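PDB 1VI7: IMPACT family member YigZ from Escherichia coli, which is of unknown function but may, like its family, bind guanyl ribonucleotides and hydrolyse ribonucleoside triphosphates. Local coordinates for residues A[152-157]-A[190-195]; A[160-165]-A[182-187]; A[146-151]-A[172-177]. All coordinates share one frame; numbering follows the deposited sequence. Where two conformers were deposited one is given.

How the contacts relate
All three contacts belong to the same small alpha/beta unit, in which helices 151-160 and 185-196 lie against a four-stranded antiparallel sheet. Contact 1 joins the two helices and is partly buried, with purely apolar chemistry across it. Contact 2 uses the end of the first helix and the start of the second, at the surface, and is held by a salt bridge. Contact 3, partly buried like contact 1 but with an exposed outer side, joins the end of strand 140-146 and the connection to helix 151-160 with the start of strand 174-180, through one bridged pair and the side chains around it. Contacts 1 and 3 share the helix-sheet interior, whereas contact 2 closes one end of the helix pair.

Contact 1 (A[152-157]-A[190-195]); sequences TGIEAL and AKLADF
Phe-195 reaches from helix 185-196 to the backbone of Gly-153 in helix 151-160, and the rest of the contact is arranged around its ring. With CG anti to the backbone N (chi1 168°), the ring is carried across to Gly-153. This residue has no side chain to intervene, and the tip of the ring comes up to the main chain, with Phe-195 CZ 3.7 Å from Gly-153 CA. The two helix segments run nearly antiparallel, at 157°, with axes 10.8 Å apart at closest approach, so the separation is bridged by large side chains.

The apolar contacts come from three more residues. Ile-154 crosses Phe-195 at about a right angle, its CG1 lying 3.9 Å from Phe-195 CE2. Leu-157 points at the partner helix and brings a single methyl into the root of the phenylalanine, with Leu-157 CD2 3.8 Å from Phe-195 CB; the same methyl lies 4.3 Å from Leu-192 CA. On the sheet side, Ile-154 CG2 and Leu-192 CD1 are 4.5 Å apart. Both of these residues also rest on Leu-144 of strand 140-146, which ties the helix pair to the sheet.

Polar groups stay at the margin. Lys-191 lends the interface its aliphatic base, its CB 4.3 Å from Leu-157 CG, while its NZ bonds to Gln-160 OE1, further along the same partner helix.

The antiparallel pair forms the helical layer of what is consistent with a ferredoxin-like alpha/beta sandwich. Between the facing turns themselves neither charge nor hydrogen bond passes; they are held by van der Waals contact and the burial of hydrocarbon, and the ring's close approach to the main chain rests on the missing side chain of Gly-153.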
ATOM      1  N   THR A 152      20.437  12.105  20.464  1.00 29.50           N
ATOM      2  CA  THR A 152      19.643  13.280  20.133  1.00 30.66           C
ATOM      3  C   THR A 152      20.197  14.017  18.920  1.00 31.73           C
ATOM      4  O   THR A 152      19.456  14.279  17.973  1.00 31.13           O
ATOM      5  CB  THR A 152      19.432  14.269  21.271  1.00 32.26           C
ATOM      6  OG1 THR A 152      20.643  14.942  21.610  1.00 34.28           O
ATOM      7  CG2 THR A 152      18.848  13.590  22.499  1.00 34.90           C
ATOM      8  N   GLY A 153      21.488  14.333  18.898  1.00 32.67           N
ATOM      9  CA  GLY A 153      22.114  14.969  17.765  1.00 32.45           C
ATOM     10  C   GLY A 153      21.755  14.279  16.457  1.00 33.60           C
ATOM     11  O   GLY A 153      21.434  14.974  15.479  1.00 34.59           O
ATOM     12  N   ILE A 154      21.897  12.958  16.368  1.00 33.16           N
ATOM     13  CA  ILE A 154      21.606  12.246  15.132  1.00 32.91           C
ATOM     14  C   ILE A 154      20.126  12.227  14.791  1.00 33.55           C
ATOM     15  O   ILE A 154      19.737  12.398  13.642  1.00 32.30           O
ATOM     16  CB  ILE A 154      22.143  10.823  15.143  1.00 31.38           C
ATOM     17  CG1 ILE A 154      23.671  10.807  15.309  1.00 25.30           C
ATOM     18  CG2 ILE A 154      21.740  10.075  13.875  1.00 32.00           C
ATOM     19  CD1 ILE A 154      24.162   9.411  15.689  1.00 19.27           C
ATOM     20  N   GLU A 155      19.257  12.035  15.767  1.00 35.28           N
ATOM     21  CA  GLU A 155      17.815  12.052  15.481  1.00 37.12           C
ATOM     22  C   GLU A 155      17.513  13.343  14.738  1.00 38.43           C
ATOM     23  O   GLU A 155      17.017  13.350  13.615  1.00 39.98           O
ATOM     24  CB  GLU A 155      17.013  11.965  16.778  1.00 40.70           C
ATOM     25  CG  GLU A 155      17.119  10.608  17.458  1.00 46.60           C
ATOM     26  CD  GLU A 155      16.475  10.541  18.819  1.00 51.29           C
ATOM     27  OE1 GLU A 155      16.447   9.431  19.418  1.00 55.00           O
ATOM     28  OE2 GLU A 155      15.995  11.584  19.312  1.00 53.31           O
ATOM     29  N   ALA A 156      17.943  14.462  15.319  1.00 38.61           N
ATOM     30  CA  ALA A 156      17.750  15.757  14.707  1.00 38.96           C
ATOM     31  C   ALA A 156      18.300  15.836  13.299  1.00 39.86           C
ATOM     32  O   ALA A 156      17.547  16.207  12.388  1.00 41.07           O
ATOM     33  CB  ALA A 156      18.312  16.850  15.598  1.00 39.19           C
ATOM     34  N   LEU A 157      19.548  15.478  13.037  1.00 40.44           N
ATOM     35  CA  LEU A 157      20.091  15.564  11.671  1.00 40.57           C
ATOM     36  C   LEU A 157      19.226  14.751  10.713  1.00 40.66           C
ATOM     37  O   LEU A 157      18.817  15.196   9.645  1.00 37.55           O
ATOM     38  CB  LEU A 157      21.544  15.143  11.669  1.00 43.52           C
ATOM     39  CG  LEU A 157      22.676  16.140  11.763  1.00 44.95           C
ATOM     40  CD1 LEU A 157      22.388  17.314  12.692  1.00 48.89           C
ATOM     41  CD2 LEU A 157      23.959  15.448  12.241  1.00 44.75           C
ATOM     42  N   ALA A 190      27.590  14.041   4.877  1.00 37.14           N
ATOM     43  CA  ALA A 190      28.367  15.258   5.132  1.00 37.41           C
ATOM     44  C   ALA A 190      27.979  15.853   6.479  1.00 38.59           C
ATOM     45  O   ALA A 190      28.802  16.057   7.371  1.00 38.61           O
ATOM     46  CB  ALA A 190      28.139  16.279   4.043  1.00 34.06           C
ATOM     47  N   LYS A 191      26.670  16.130   6.643  1.00 38.25           N
ATOM     48  CA  LYS A 191      26.227  16.672   7.921  1.00 37.57           C
ATOM     49  C   LYS A 191      26.754  15.784   9.058  1.00 36.28           C
ATOM     50  O   LYS A 191      27.220  16.328  10.053  1.00 36.36           O
ATOM     51  CB  LYS A 191      24.717  16.780   8.008  1.00 41.11           C
ATOM     52  CG  LYS A 191      24.164  18.169   7.726  1.00 47.96           C
ATOM     53  CD  LYS A 191      22.968  18.101   6.783  1.00 51.89           C
ATOM     54  CE  LYS A 191      21.641  18.181   7.504  1.00 51.79           C
ATOM     55  NZ  LYS A 191      21.393  19.572   8.003  1.00 54.12           N
ATOM     56  N   LEU A 192      26.651  14.483   8.901  1.00 34.07           N
ATOM     57  CA  LEU A 192      27.027  13.490   9.899  1.00 32.09           C
ATOM     58  C   LEU A 192      28.510  13.569  10.224  1.00 31.19           C
ATOM     59  O   LEU A 192      28.917  13.611  11.370  1.00 30.83           O
ATOM     60  CB  LEU A 192      26.696  12.103   9.379  1.00 31.27           C
ATOM     61  CG  LEU A 192      26.302  10.978  10.292  1.00 31.12           C
ATOM     62  CD1 LEU A 192      24.903  11.115  10.852  1.00 29.41           C
ATOM     63  CD2 LEU A 192      26.402   9.650   9.532  1.00 31.79           C
ATOM     64  N   ALA A 193      29.318  13.582   9.169  1.00 30.96           N
ATOM     65  CA  ALA A 193      30.769  13.671   9.336  1.00 28.52           C
ATOM     66  C   ALA A 193      31.142  14.963  10.023  1.00 25.96           C
ATOM     67  O   ALA A 193      31.909  14.958  10.984  1.00 27.10           O
ATOM     68  CB  ALA A 193      31.456  13.482   7.989  1.00 25.59           C
ATOM     69  N   ASP A 194      30.531  16.091   9.706  1.00 25.56           N
ATOM     70  CA  ASP A 194      30.931  17.340  10.350  1.00 25.88           C
ATOM     71  C   ASP A 194      30.547  17.343  11.813  1.00 24.76           C
ATOM     72  O   ASP A 194      31.300  17.925  12.603  1.00 27.11           O
ATOM     73  CB  ASP A 194      30.451  18.579   9.628  1.00 31.00           C
ATOM     74  CG  ASP A 194      31.197  18.854   8.334  1.00 37.10           C
ATOM     75  OD1 ASP A 194      32.011  18.014   7.883  1.00 38.56           O
ATOM     76  OD2 ASP A 194      31.006  19.939   7.750  1.00 40.58           O
ATOM     77  N   PHE A 195      29.531  16.619  12.196  1.00 22.70           N
ATOM     78  CA  PHE A 195      28.975  16.472  13.511  1.00 19.81           C
ATOM     79  C   PHE A 195      29.828  15.573  14.406  1.00 21.25           C
ATOM     80  O   PHE A 195      29.775  15.632  15.649  1.00 19.77           O
ATOM     81  CB  PHE A 195      27.584  15.821  13.399  1.00 14.84           C
ATOM     82  CG  PHE A 195      26.963  15.337  14.668  1.00 12.93           C
ATOM     83  CD1 PHE A 195      26.466  16.255  15.596  1.00 12.18           C
ATOM     84  CD2 PHE A 195      26.899  13.993  14.981  1.00  8.78           C
ATOM     85  CE1 PHE A 195      25.891  15.842  16.774  1.00 10.48           C
ATOM     86  CE2 PHE A 195      26.279  13.573  16.161  1.00  7.62           C
ATOM     87  CZ  PHE A 195      25.723  14.478  17.020  1.00  6.95           C
TER

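Contact 2 (A[160-165]-A[182-187]); sequences QCDGKI and AAKVAE
Lys-184 stretches across the surface from the N-terminal end of helix 185-196 to the turn that ends helix 151-160, and each part of its chain finds a partner there. At its base, Lys-184 CB packs 4.1 Å from Cys-161 CB. Further out, Lys-184 CD passes 3.5 Å from Cys-161 O, a methylene packed against the carbonyl oxygen just beyond the helix. The chain bends at chi3 (144°), which places CE, and Lys-184 CE lies 3.7 Å from Asp-162 OD2. The tip completes a salt bridge, Lys-184 NZ to Asp-162 OD2 at 2.8 Å. The ammonium approaches this oxygen from above the carboxylate, 48° out of its plane.

Beside this bridge, Glu-187 comes from the first turn of helix 185-196 and sets OE1 3.6 Å from Cys-161 SG, a packing contact. Cys-161 itself is buried and also touches Phe-188.

The charge of Lys-184 would also be expected to suit the negative end of the helix dipole. That end is a Schellman motif: Asp-162, with positive phi (59°), is its C-prime residue, while Gly-163 N bonds to Leu-158 O and Asp-162 N to Gly-159 O. The beta-alpha-beta-beta-alpha-beta chain order, with strands arranged 4-1-3-2 (203-204, 140-146, 174-180, 164-170), is consistent with a ferredoxin-like sandwich, in which the first helix ends beside the start of the second.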
ATOM      1  N   GLN A 160      16.099  16.405   9.686  1.00 46.52           N
ATOM      2  CA  GLN A 160      16.321  17.510   8.780  1.00 45.55           C
ATOM      3  C   GLN A 160      16.477  17.011   7.344  1.00 44.49           C
ATOM      4  O   GLN A 160      16.572  17.835   6.442  1.00 45.61           O
ATOM      5  CB  GLN A 160      17.572  18.315   9.120  1.00 47.22           C
ATOM      6  CG  GLN A 160      17.401  19.240  10.311  1.00 48.59           C
ATOM      7  CD  GLN A 160      18.712  19.381  11.060  1.00 51.55           C
ATOM      8  OE1 GLN A 160      19.723  19.752  10.463  1.00 52.11           O
ATOM      9  NE2 GLN A 160      18.690  19.055  12.349  1.00 54.18           N
ATOM     10  N   CYS A 161      16.785  15.738   7.181  1.00 44.44           N
ATOM     11  CA  CYS A 161      16.957  15.175   5.850  1.00 43.90           C
ATOM     12  C   CYS A 161      15.797  14.271   5.510  1.00 43.70           C
ATOM     13  O   CYS A 161      15.922  13.342   4.719  1.00 44.50           O
ATOM     14  CB  CYS A 161      18.288  14.431   5.722  1.00 41.67           C
ATOM     15  SG  CYS A 161      19.705  15.506   5.944  1.00 36.41           S
ATOM     16  N   ASP A 162      14.667  14.522   6.179  1.00 43.39           N
ATOM     17  CA  ASP A 162      13.476  13.717   5.900  1.00 43.31           C
ATOM     18  C   ASP A 162      13.801  12.248   6.169  1.00 43.87           C
ATOM     19  O   ASP A 162      13.380  11.412   5.399  1.00 43.91           O
ATOM     20  CB  ASP A 162      13.066  13.859   4.435  1.00 41.11           C
ATOM     21  CG  ASP A 162      12.692  15.288   4.067  1.00 40.61           C
ATOM     22  OD1 ASP A 162      12.058  15.980   4.894  1.00 40.64           O
ATOM     23  OD2 ASP A 162      13.100  15.733   2.979  1.00 39.67           O
ATOM     24  N   GLY A 163      14.569  12.002   7.220  1.00 44.35           N
ATOM     25  CA  GLY A 163      14.973  10.687   7.622  1.00 43.53           C
ATOM     26  C   GLY A 163      14.152  10.256   8.838  1.00 44.08           C
ATOM     27  O   GLY A 163      13.626  11.078   9.574  1.00 44.21           O
ATOM     28  N   LYS A 164      14.149   8.963   9.052  1.00 45.73           N
ATOM     29  CA  LYS A 164      13.390   8.320  10.122  1.00 46.01           C
ATOM     30  C   LYS A 164      14.237   7.158  10.669  1.00 47.09           C
ATOM     31  O   LYS A 164      14.858   6.371   9.945  1.00 46.72           O
ATOM     32  CB  LYS A 164      12.064   7.775   9.591  0.50 45.53           C
ATOM     33  CG  LYS A 164      10.863   7.863  10.487  0.50 43.65           C
ATOM     34  CD  LYS A 164      11.107   7.313  11.872  0.50 43.59           C
ATOM     35  CE  LYS A 164       9.838   6.805  12.535  0.50 42.43           C
ATOM     36  NZ  LYS A 164       9.736   5.319  12.458  0.50 40.71           N
ATOM     37  N   ILE A 165      14.416   7.224  11.971  1.00 46.29           N
ATOM     38  CA  ILE A 165      15.101   6.188  12.745  1.00 45.48           C
ATOM     39  C   ILE A 165      14.144   5.006  12.899  1.00 45.32           C
ATOM     40  O   ILE A 165      13.085   5.123  13.509  1.00 44.77           O
ATOM     41  CB  ILE A 165      15.463   6.810  14.089  1.00 41.35           C
ATOM     42  CG1 ILE A 165      16.031   5.867  15.125  1.00 38.16           C
ATOM     43  CG2 ILE A 165      14.236   7.531  14.644  1.00 46.02           C
ATOM     44  CD1 ILE A 165      16.713   6.745  16.207  1.00 40.35           C
ATOM     45  N   ALA A 182      16.933   8.540  -0.795  1.00 50.16           N
ATOM     46  CA  ALA A 182      18.251   8.257  -1.371  1.00 52.22           C
ATOM     47  C   ALA A 182      18.883   9.518  -1.945  1.00 52.45           C
ATOM     48  O   ALA A 182      20.064   9.515  -2.309  1.00 52.68           O
ATOM     49  CB  ALA A 182      18.197   7.146  -2.397  1.00 53.85           C
ATOM     50  N   ALA A 183      18.093  10.573  -2.133  1.00 51.97           N
ATOM     51  CA  ALA A 183      18.638  11.833  -2.624  1.00 51.40           C
ATOM     52  C   ALA A 183      19.560  12.430  -1.555  1.00 51.66           C
ATOM     53  O   ALA A 183      20.740  12.701  -1.782  1.00 52.01           O
ATOM     54  CB  ALA A 183      17.511  12.818  -2.907  1.00 51.32           C
ATOM     55  N   LYS A 184      19.024  12.504  -0.336  1.00 49.56           N
ATOM     56  CA  LYS A 184      19.702  13.129   0.775  1.00 46.56           C
ATOM     57  C   LYS A 184      20.784  12.422   1.508  1.00 43.67           C
ATOM     58  O   LYS A 184      21.408  12.989   2.422  1.00 42.58           O
ATOM     59  CB  LYS A 184      18.570  13.624   1.718  1.00 48.44           C
ATOM     60  CG  LYS A 184      17.624  14.522   0.883  1.00 49.08           C
ATOM     61  CD  LYS A 184      16.620  15.198   1.786  1.00 50.12           C
ATOM     62  CE  LYS A 184      16.299  16.620   1.330  1.00 48.24           C
ATOM     63  NZ  LYS A 184      15.347  17.227   2.329  1.00 49.80           N
ATOM     64  N   VAL A 185      21.197  11.238   1.131  1.00 42.12           N
ATOM     65  CA  VAL A 185      22.242  10.458   1.758  1.00 40.92           C
ATOM     66  C   VAL A 185      23.576  11.167   1.834  1.00 40.53           C
ATOM     67  O   VAL A 185      24.283  11.138   2.845  1.00 40.11           O
ATOM     68  CB  VAL A 185      22.409   9.127   0.995  1.00 42.94           C
ATOM     69  CG1 VAL A 185      22.752   9.406  -0.477  1.00 48.27           C
ATOM     70  CG2 VAL A 185      23.439   8.208   1.596  1.00 43.04           C
ATOM     71  N   ALA A 186      23.990  11.803   0.748  1.00 40.31           N
ATOM     72  CA  ALA A 186      25.256  12.507   0.658  1.00 37.64           C
ATOM     73  C   ALA A 186      25.240  13.749   1.535  1.00 37.38           C
ATOM     74  O   ALA A 186      26.231  14.129   2.125  1.00 35.35           O
ATOM     75  CB  ALA A 186      25.510  12.897  -0.779  1.00 34.78           C
ATOM     76  N   GLU A 187      24.078  14.394   1.592  1.00 39.15           N
ATOM     77  CA  GLU A 187      23.957  15.594   2.414  1.00 41.59           C
ATOM     78  C   GLU A 187      23.966  15.171   3.891  1.00 40.78           C
ATOM     79  O   GLU A 187      24.529  15.879   4.718  1.00 41.55           O
ATOM     80  CB  GLU A 187      22.716  16.415   2.100  1.00 46.74           C
ATOM     81  CG  GLU A 187      22.468  17.536   3.113  1.00 54.25           C
ATOM     82  CD  GLU A 187      21.011  17.929   3.218  1.00 57.60           C
ATOM     83  OE1 GLU A 187      20.622  18.547   4.235  1.00 56.79           O
ATOM     84  OE2 GLU A 187      20.269  17.599   2.258  1.00 61.25           O
TER

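Contact 3 (A[146-151]-A[172-177]); sequences CEYHQL and AFVLLR
Cys-146 and Val-174 form an antiparallel hydrogen-bonded pair where strand 140-146 ends and strand 174-180 begins. Val-174 N gives the shorter bond, 2.7 Å to Cys-146 O. The return bond from Cys-146 N to Val-174 O measures 3.2 Å. Next along the chain, Gln-150 OE1 receives Glu-147 N at 2.8 Å, which pins the turn after the strand.

Packing is close on the sheet face that carries the side chains of the pair. Cys-146 SG lies 3.8 Å from Val-174 CB, and the valine's two methyls serve different neighbours. Its CG1, anti to the backbone N (chi1 -175°), meets Leu-151 CD1 at 4.0 Å, the side chains crossing at about a right angle. Its CG2 sits over the middle of the Tyr-148 ring in a CH-pi contact, 3.7 Å from the centroid and 6° off the normal. Leu-151 CD1 also touches Leu-176 CD1, at 4.1 Å, extending the cluster inward.

The outer side is looser. Glu-147 and Phe-173 lie side by side, pointing the same way, with Glu-147 OE1 3.9 Å from Phe-173 CE2; both are exposed. At the edge of the Tyr-148 ring, near its plane, lies Ala-172 O, and the tyrosine hydroxyl is hydrogen-bonded to Gln-171 O.

Two backbone bonds thus fix the pairing at this end of the first and third strands of the ferredoxin-like sheet, while Val-174 CG1 faces Leu-151 on the interior side and CG2 is covered by the exposed Tyr-148 ring.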
ATOM      1  N   CYS A 146      26.603   4.429  16.685  1.00 18.19           N
ATOM      2  CA  CYS A 146      26.987   5.615  17.391  1.00 18.06           C
ATOM      3  C   CYS A 146      27.010   5.493  18.914  1.00 17.46           C
ATOM      4  O   CYS A 146      26.470   4.596  19.547  1.00 16.16           O
ATOM      5  CB  CYS A 146      25.996   6.740  17.021  1.00 15.98           C
ATOM      6  SG  CYS A 146      24.401   6.591  17.798  1.00 13.94           S
ATOM      7  N   GLU A 147      27.397   6.596  19.551  1.00 18.22           N
ATOM      8  CA  GLU A 147      27.467   6.637  21.013  1.00 19.77           C
ATOM      9  C   GLU A 147      26.252   7.263  21.625  1.00 20.27           C
ATOM     10  O   GLU A 147      25.614   8.128  20.999  1.00 21.36           O
ATOM     11  CB  GLU A 147      28.755   7.412  21.394  1.00 23.06           C
ATOM     12  CG  GLU A 147      29.982   6.751  20.792  1.00 27.32           C
ATOM     13  CD  GLU A 147      31.161   6.641  21.702  1.00 31.06           C
ATOM     14  OE1 GLU A 147      30.973   6.274  22.884  1.00 33.76           O
ATOM     15  OE2 GLU A 147      32.299   6.925  21.243  1.00 33.47           O
ATOM     16  N   TYR A 148      25.933   7.018  22.891  1.00 20.67           N
ATOM     17  CA  TYR A 148      24.745   7.600  23.486  1.00 23.03           C
ATOM     18  C   TYR A 148      24.705   9.119  23.490  1.00 24.56           C
ATOM     19  O   TYR A 148      23.616   9.708  23.605  1.00 24.98           O
ATOM     20  CB  TYR A 148      24.546   7.090  24.926  1.00 22.78           C
ATOM     21  CG  TYR A 148      24.080   5.659  24.969  1.00 24.01           C
ATOM     22  CD1 TYR A 148      25.007   4.637  24.938  1.00 24.05           C
ATOM     23  CD2 TYR A 148      22.737   5.306  24.945  1.00 26.52           C
ATOM     24  CE1 TYR A 148      24.626   3.326  24.895  1.00 25.67           C
ATOM     25  CE2 TYR A 148      22.332   3.984  24.960  1.00 26.03           C
ATOM     26  CZ  TYR A 148      23.285   2.992  24.964  1.00 26.30           C
ATOM     27  OH  TYR A 148      22.935   1.659  24.924  1.00 24.89           O
ATOM     28  N   HIS A 149      25.849   9.783  23.575  1.00 24.80           N
ATOM     29  CA  HIS A 149      25.942  11.220  23.624  1.00 25.55           C
ATOM     30  C   HIS A 149      25.767  11.830  22.239  1.00 27.13           C
ATOM     31  O   HIS A 149      25.917  13.045  22.055  1.00 28.97           O
ATOM     32  CB  HIS A 149      27.259  11.696  24.247  1.00 20.15           C
ATOM     33  CG  HIS A 149      28.455  11.435  23.414  1.00 20.14           C
ATOM     34  ND1 HIS A 149      28.776  12.229  22.329  1.00 22.83           N
ATOM     35  CD2 HIS A 149      29.386  10.455  23.428  1.00 22.48           C
ATOM     36  CE1 HIS A 149      29.864  11.779  21.725  1.00 21.45           C
ATOM     37  NE2 HIS A 149      30.245  10.676  22.352  1.00 23.14           N
ATOM     38  N   GLN A 150      25.615  10.998  21.221  1.00 26.52           N
ATOM     39  CA  GLN A 150      25.339  11.424  19.868  1.00 24.71           C
ATOM     40  C   GLN A 150      23.901  11.127  19.449  1.00 24.24           C
ATOM     41  O   GLN A 150      23.444  11.617  18.428  1.00 24.18           O
ATOM     42  CB  GLN A 150      26.316  10.812  18.876  1.00 21.19           C
ATOM     43  CG  GLN A 150      27.771  11.005  19.222  1.00 20.10           C
ATOM     44  CD  GLN A 150      28.706  10.100  18.451  1.00 17.54           C
ATOM     45  OE1 GLN A 150      28.662   8.871  18.509  1.00 19.69           O
ATOM     46  NE2 GLN A 150      29.627  10.707  17.728  1.00 17.47           N
ATOM     47  N   LEU A 151      23.125  10.407  20.221  1.00 25.99           N
ATOM     48  CA  LEU A 151      21.743  10.092  19.903  1.00 27.36           C
ATOM     49  C   LEU A 151      20.907  11.291  19.523  1.00 28.40           C
ATOM     50  O   LEU A 151      20.726  11.523  18.315  1.00 28.42           O
ATOM     51  CB  LEU A 151      21.076   9.308  21.016  1.00 26.58           C
ATOM     52  CG  LEU A 151      20.056   8.257  20.585  1.00 28.07           C
ATOM     53  CD1 LEU A 151      20.604   7.428  19.439  1.00 29.06           C
ATOM     54  CD2 LEU A 151      19.712   7.366  21.780  1.00 27.59           C
ATOM     55  N   ALA A 172      26.435  -1.674  24.253  1.00 38.53           N
ATOM     56  CA  ALA A 172      27.513  -0.842  24.840  1.00 36.24           C
ATOM     57  C   ALA A 172      27.513   0.470  24.032  1.00 35.34           C
ATOM     58  O   ALA A 172      27.925   1.522  24.474  1.00 34.78           O
ATOM     59  CB  ALA A 172      28.839  -1.539  24.784  1.00 30.12           C
ATOM     60  N   PHE A 173      27.129   0.318  22.771  1.00 34.30           N
ATOM     61  CA  PHE A 173      26.965   1.385  21.818  1.00 33.01           C
ATOM     62  C   PHE A 173      25.539   1.343  21.260  1.00 31.26           C
ATOM     63  O   PHE A 173      24.819   0.368  21.517  1.00 32.51           O
ATOM     64  CB  PHE A 173      27.898   1.238  20.614  1.00 34.84           C
ATOM     65  CG  PHE A 173      29.339   1.327  20.981  1.00 36.11           C
ATOM     66  CD1 PHE A 173      30.245   0.389  20.534  1.00 37.83           C
ATOM     67  CD2 PHE A 173      29.781   2.382  21.778  1.00 37.20           C
ATOM     68  CE1 PHE A 173      31.587   0.508  20.875  1.00 40.29           C
ATOM     69  CE2 PHE A 173      31.111   2.493  22.127  1.00 37.06           C
ATOM     70  CZ  PHE A 173      32.011   1.542  21.692  1.00 37.85           C
ATOM     71  N   VAL A 174      25.223   2.330  20.430  1.00 28.36           N
ATOM     72  CA  VAL A 174      23.839   2.315  19.912  1.00 25.67           C
ATOM     73  C   VAL A 174      23.853   1.759  18.515  1.00 23.72           C
ATOM     74  O   VAL A 174      24.785   2.048  17.768  1.00 25.09           O
ATOM     75  CB  VAL A 174      23.182   3.687  19.944  1.00 27.05           C
ATOM     76  CG1 VAL A 174      21.713   3.558  19.500  1.00 25.23           C
ATOM     77  CG2 VAL A 174      23.254   4.351  21.313  1.00 23.17           C
ATOM     78  N   LEU A 175      23.012   0.769  18.232  1.00 22.69           N
ATOM     79  CA  LEU A 175      22.943   0.273  16.882  1.00 20.78           C
ATOM     80  C   LEU A 175      21.564   0.649  16.294  1.00 20.38           C
ATOM     81  O   LEU A 175      20.540   0.236  16.768  1.00 17.46           O
ATOM     82  CB  LEU A 175      23.231  -1.166  16.620  1.00 25.77           C
ATOM     83  CG  LEU A 175      23.296  -1.432  15.078  1.00 30.92           C
ATOM     84  CD1 LEU A 175      24.723  -1.241  14.610  1.00 25.15           C
ATOM     85  CD2 LEU A 175      22.662  -2.751  14.725  1.00 31.55           C
ATOM     86  N   LEU A 176      21.683   1.567  15.360  1.00 21.45           N
ATOM     87  CA  LEU A 176      20.561   2.212  14.687  1.00 22.12           C
ATOM     88  C   LEU A 176      20.392   1.652  13.268  1.00 24.80           C
ATOM     89  O   LEU A 176      21.337   1.314  12.521  1.00 24.48           O
ATOM     90  CB  LEU A 176      20.873   3.700  14.663  1.00 17.32           C
ATOM     91  CG  LEU A 176      20.115   4.811  15.310  1.00 17.99           C
ATOM     92  CD1 LEU A 176      19.574   4.618  16.701  1.00 14.06           C
ATOM     93  CD2 LEU A 176      20.966   6.111  15.306  1.00 15.78           C
ATOM     94  N   ARG A 177      19.152   1.493  12.873  1.00 25.39           N
ATOM     95  CA  ARG A 177      18.727   1.083  11.533  1.00 26.75           C
ATOM     96  C   ARG A 177      17.974   2.318  10.999  1.00 28.46           C
ATOM     97  O   ARG A 177      17.066   2.759  11.744  1.00 29.58           O
ATOM     98  CB  ARG A 177      17.745  -0.071  11.671  1.00 30.86           C
ATOM     99  CG  ARG A 177      17.082  -0.520  10.385  1.00 36.46           C
ATOM    100  CD  ARG A 177      18.103  -0.814   9.333  1.00 43.36           C
ATOM    101  NE  ARG A 177      17.843  -1.822   8.381  1.00 50.49           N
ATOM    102  CZ  ARG A 177      17.161  -2.941   8.377  1.00 53.32           C
ATOM    103  NH1 ARG A 177      16.483  -3.337   9.450  1.00 54.61           N
ATOM    104  NH2 ARG A 177      17.159  -3.697   7.268  1.00 53.80           N
TER